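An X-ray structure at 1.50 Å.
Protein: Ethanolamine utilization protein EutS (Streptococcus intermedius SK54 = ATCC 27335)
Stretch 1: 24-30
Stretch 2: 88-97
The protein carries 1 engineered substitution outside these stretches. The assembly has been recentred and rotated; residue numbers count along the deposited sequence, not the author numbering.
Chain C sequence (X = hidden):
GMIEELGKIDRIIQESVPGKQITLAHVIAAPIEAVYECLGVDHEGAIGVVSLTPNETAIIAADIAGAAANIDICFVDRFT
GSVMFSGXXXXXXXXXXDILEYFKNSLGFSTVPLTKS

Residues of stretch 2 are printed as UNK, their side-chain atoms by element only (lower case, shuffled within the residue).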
# COMPACT_ATOMS: atom_id res chain seq x y z
N LEU C 24 6.53 -1.53 17.90
CA LEU C 24 7.00 -0.33 18.62
C LEU C 24 6.08 -0.13 19.82
O LEU C 24 4.86 -0.13 19.65
CB LEU C 24 6.96 0.90 17.71
CG LEU C 24 7.51 2.17 18.35
CD1 LEU C 24 9.01 2.08 18.50
CD2 LEU C 24 7.12 3.38 17.52
N ALA C 25 6.67 0.07 20.99
CA ALA C 25 5.94 0.47 22.21
C ALA C 25 6.88 1.38 22.99
O ALA C 25 7.81 0.89 23.67
CB ALA C 25 5.51 -0.74 22.99
N HIS C 26 6.73 2.67 22.77
CA HIS C 26 7.80 3.64 23.01
C HIS C 26 7.29 4.82 23.79
O HIS C 26 6.19 5.35 23.47
CB HIS C 26 8.39 4.10 21.67
CG HIS C 26 9.61 4.94 21.82
ND1 HIS C 26 10.88 4.41 21.83
CD2 HIS C 26 9.75 6.28 22.00
CE1 HIS C 26 11.75 5.40 21.99
NE2 HIS C 26 11.08 6.57 22.10
N VAL C 27 8.09 5.29 24.73
CA VAL C 27 7.80 6.56 25.44
C VAL C 27 8.88 7.59 25.10
O VAL C 27 10.07 7.31 25.25
CB VAL C 27 7.66 6.39 26.96
CG1 VAL C 27 8.81 5.64 27.61
CG2 VAL C 27 7.44 7.72 27.65
N ILE C 28 8.42 8.76 24.65
CA ILE C 28 9.25 9.98 24.60
C ILE C 28 8.99 10.70 25.91
O ILE C 28 7.88 11.18 26.12
CB ILE C 28 8.94 10.85 23.37
CG1 ILE C 28 8.95 10.03 22.08
CG2 ILE C 28 9.91 12.02 23.34
CD1 ILE C 28 8.59 10.82 20.85
N ALA C 29 10.00 10.76 26.79
CA ALA C 29 9.75 11.19 28.19
C ALA C 29 9.45 12.68 28.22
O ALA C 29 8.59 13.10 29.00
CB ALA C 29 10.96 10.89 29.04
N ALA C 30 10.18 13.46 27.43
CA ALA C 30 10.13 14.93 27.47
C ALA C 30 10.19 15.44 26.03
O ALA C 30 11.22 15.95 25.59
CB ALA C 30 11.27 15.44 28.31
N UNK C 88 1.62 11.76 32.35
CA UNK C 88 2.91 11.76 33.08
C UNK C 88 3.70 10.50 32.71
O UNK C 88 3.09 9.49 32.26
o UNK C 88 0.74 10.58 35.03
c UNK C 88 1.97 10.62 35.09
o UNK C 88 2.68 9.68 35.49
c UNK C 88 2.67 11.86 34.58
N UNK C 89 5.03 10.54 32.83
CA UNK C 89 5.90 9.44 32.35
C UNK C 89 5.45 8.12 32.96
O UNK C 89 5.38 7.13 32.23
c UNK C 89 8.24 8.56 32.17
c UNK C 89 7.83 11.03 31.91
c UNK C 89 7.39 9.74 32.60
c UNK C 89 9.08 11.65 32.50
N UNK C 90 5.18 8.06 34.26
CA UNK C 90 4.86 6.76 34.91
C UNK C 90 3.54 6.24 34.36
O UNK C 90 3.45 5.03 34.10
o UNK C 90 8.44 6.39 36.03
c UNK C 90 4.91 6.88 36.43
n UNK C 90 6.93 4.79 36.44
c UNK C 90 6.33 7.07 36.96
c UNK C 90 7.32 6.05 36.44
N UNK C 91 2.55 7.10 34.09
CA UNK C 91 1.25 6.65 33.54
C UNK C 91 1.44 6.12 32.12
O UNK C 91 0.90 5.06 31.78
o UNK C 91 -0.07 8.18 34.86
c UNK C 91 0.21 7.75 33.53
N UNK C 92 2.24 6.82 31.33
CA UNK C 92 2.48 6.41 29.91
C UNK C 92 3.22 5.06 29.91
O UNK C 92 2.83 4.16 29.15
c UNK C 92 3.24 7.49 29.14
c UNK C 92 3.74 6.94 27.82
c UNK C 92 2.36 8.70 28.94
N UNK C 93 4.23 4.90 30.75
CA UNK C 93 4.93 3.59 30.82
C UNK C 93 3.96 2.48 31.26
O UNK C 93 4.04 1.35 30.72
c UNK C 93 6.13 3.67 31.74
c UNK C 93 7.21 4.56 31.22
c UNK C 93 8.50 4.55 32.01
o UNK C 93 9.45 5.18 31.53
o UNK C 93 8.54 3.92 33.07
N UNK C 94 3.12 2.72 32.28
CA UNK C 94 2.16 1.71 32.78
C UNK C 94 1.27 1.27 31.62
O UNK C 94 1.07 0.06 31.43
c UNK C 94 0.20 1.30 34.35
c UNK C 94 1.32 2.24 33.95
o UNK C 94 2.25 2.44 35.01
N UNK C 95 0.75 2.22 30.84
CA UNK C 95 -0.15 1.91 29.71
C UNK C 95 0.61 1.08 28.66
O UNK C 95 0.05 0.13 28.14
c UNK C 95 -0.74 3.16 29.12
o UNK C 95 -1.66 3.76 30.03
N UNK C 96 1.84 1.46 28.33
CA UNK C 96 2.62 0.70 27.33
C UNK C 96 2.87 -0.71 27.84
O UNK C 96 2.74 -1.66 27.07
c UNK C 96 5.14 3.45 26.29
c UNK C 96 3.93 1.44 27.08
c UNK C 96 3.82 2.73 26.29
c UNK C 96 3.34 2.46 24.87
N UNK C 97 3.26 -0.86 29.10
CA UNK C 97 3.50 -2.19 29.70
C UNK C 97 2.22 -3.02 29.63
O UNK C 97 2.29 -4.22 29.28
c UNK C 97 5.47 -0.91 32.78
c UNK C 97 5.26 -1.46 31.38
c UNK C 97 3.88 -2.01 31.16
o UNK C 97 6.63 -0.60 33.09
o UNK C 97 4.49 -0.79 33.55

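Position 88 carries two side-chain carbons, the second bearing two oxygens, and does not reach stretch 1. This is Asp88. It sits just before the helix, where a short carboxylate can bend back and accept from an otherwise unpaired backbone amide: its OD2 lies 2.9 Å from N of residue 91.

Position 89 has four carbons, forked at the first, with one arm two carbons long. Its CA-to-CB bond points sideways, but the longer arm closes on Ala29, just past the strand, its inner carbon 3.7 Å from O of Ala29 and its tip 4.0 Å from CB of Ala29: Ile89. The two-carbon arm lets a sideways side chain still reach Ala29.

Position 90 shows three carbons, the third bearing one oxygen and one nitrogen, an amide. It is Gln90, exposed and out of reach of the strand, where a polar chain is at home.

Position 91 has one carbon and one oxygen, Ser91. Its OG donates to OD1 of Asp88 at 2.5 Å, while its backbone N makes the capping bond, so cap and third helical residue hold each other by two bonds.

Position 92 has one carbon carrying two more, one of which lies 3.8 Å from CG2 of Val27: Val92. Its CB points toward the strand, a compact apolar fit in a buried place.

Position 93 has three carbons in a row, the third with two oxygens. The extended chain passes beside Val27, bringing one oxygen to 4.0 Å from CG1 of Val27: Glu93. Though buried, this oxygen, OE1, is hydrogen-bonded elsewhere in the structure.

Position 94 forks at its first carbon into an oxygen and a carbon, hence Thr94. It faces no part of the strand; its OG1 donates to the backbone O of Gln90 at 3.0 Å, one turn back.

Position 95 again has one carbon and one oxygen. Ser95 is buried yet remote from the strand, and its hydroxyl is hydrogen-bonded elsewhere in the structure.

Position 96 has four carbons forked at the second. CA-to-CB points toward the strand; one terminal carbon lies 3.9 Å from CB of Val27 and 3.6 Å from O of His26, the other 4.3 Å from CB of Ala25: Leu96. In this buried place the fork lets CD1 touch Val27 while CD2 reaches Ala25.

Position 97, three carbons ending in two oxygens, is Glu97, directed away from the strand; a charged carboxylate suits this partly exposed place off the contact.

The helix runs almost antiparallel to strand 24-28, at 176°. Ile89, Val92 and Leu96 recur at helical spacing and meet Ala29, Val27 and Ala25, with Leu96 also touching Val27. No hydrogen bond crosses; apolar packing makes the contact, burying 320 Å² in total.

Stretch 2, residues 88-97: DIQSVETSLE
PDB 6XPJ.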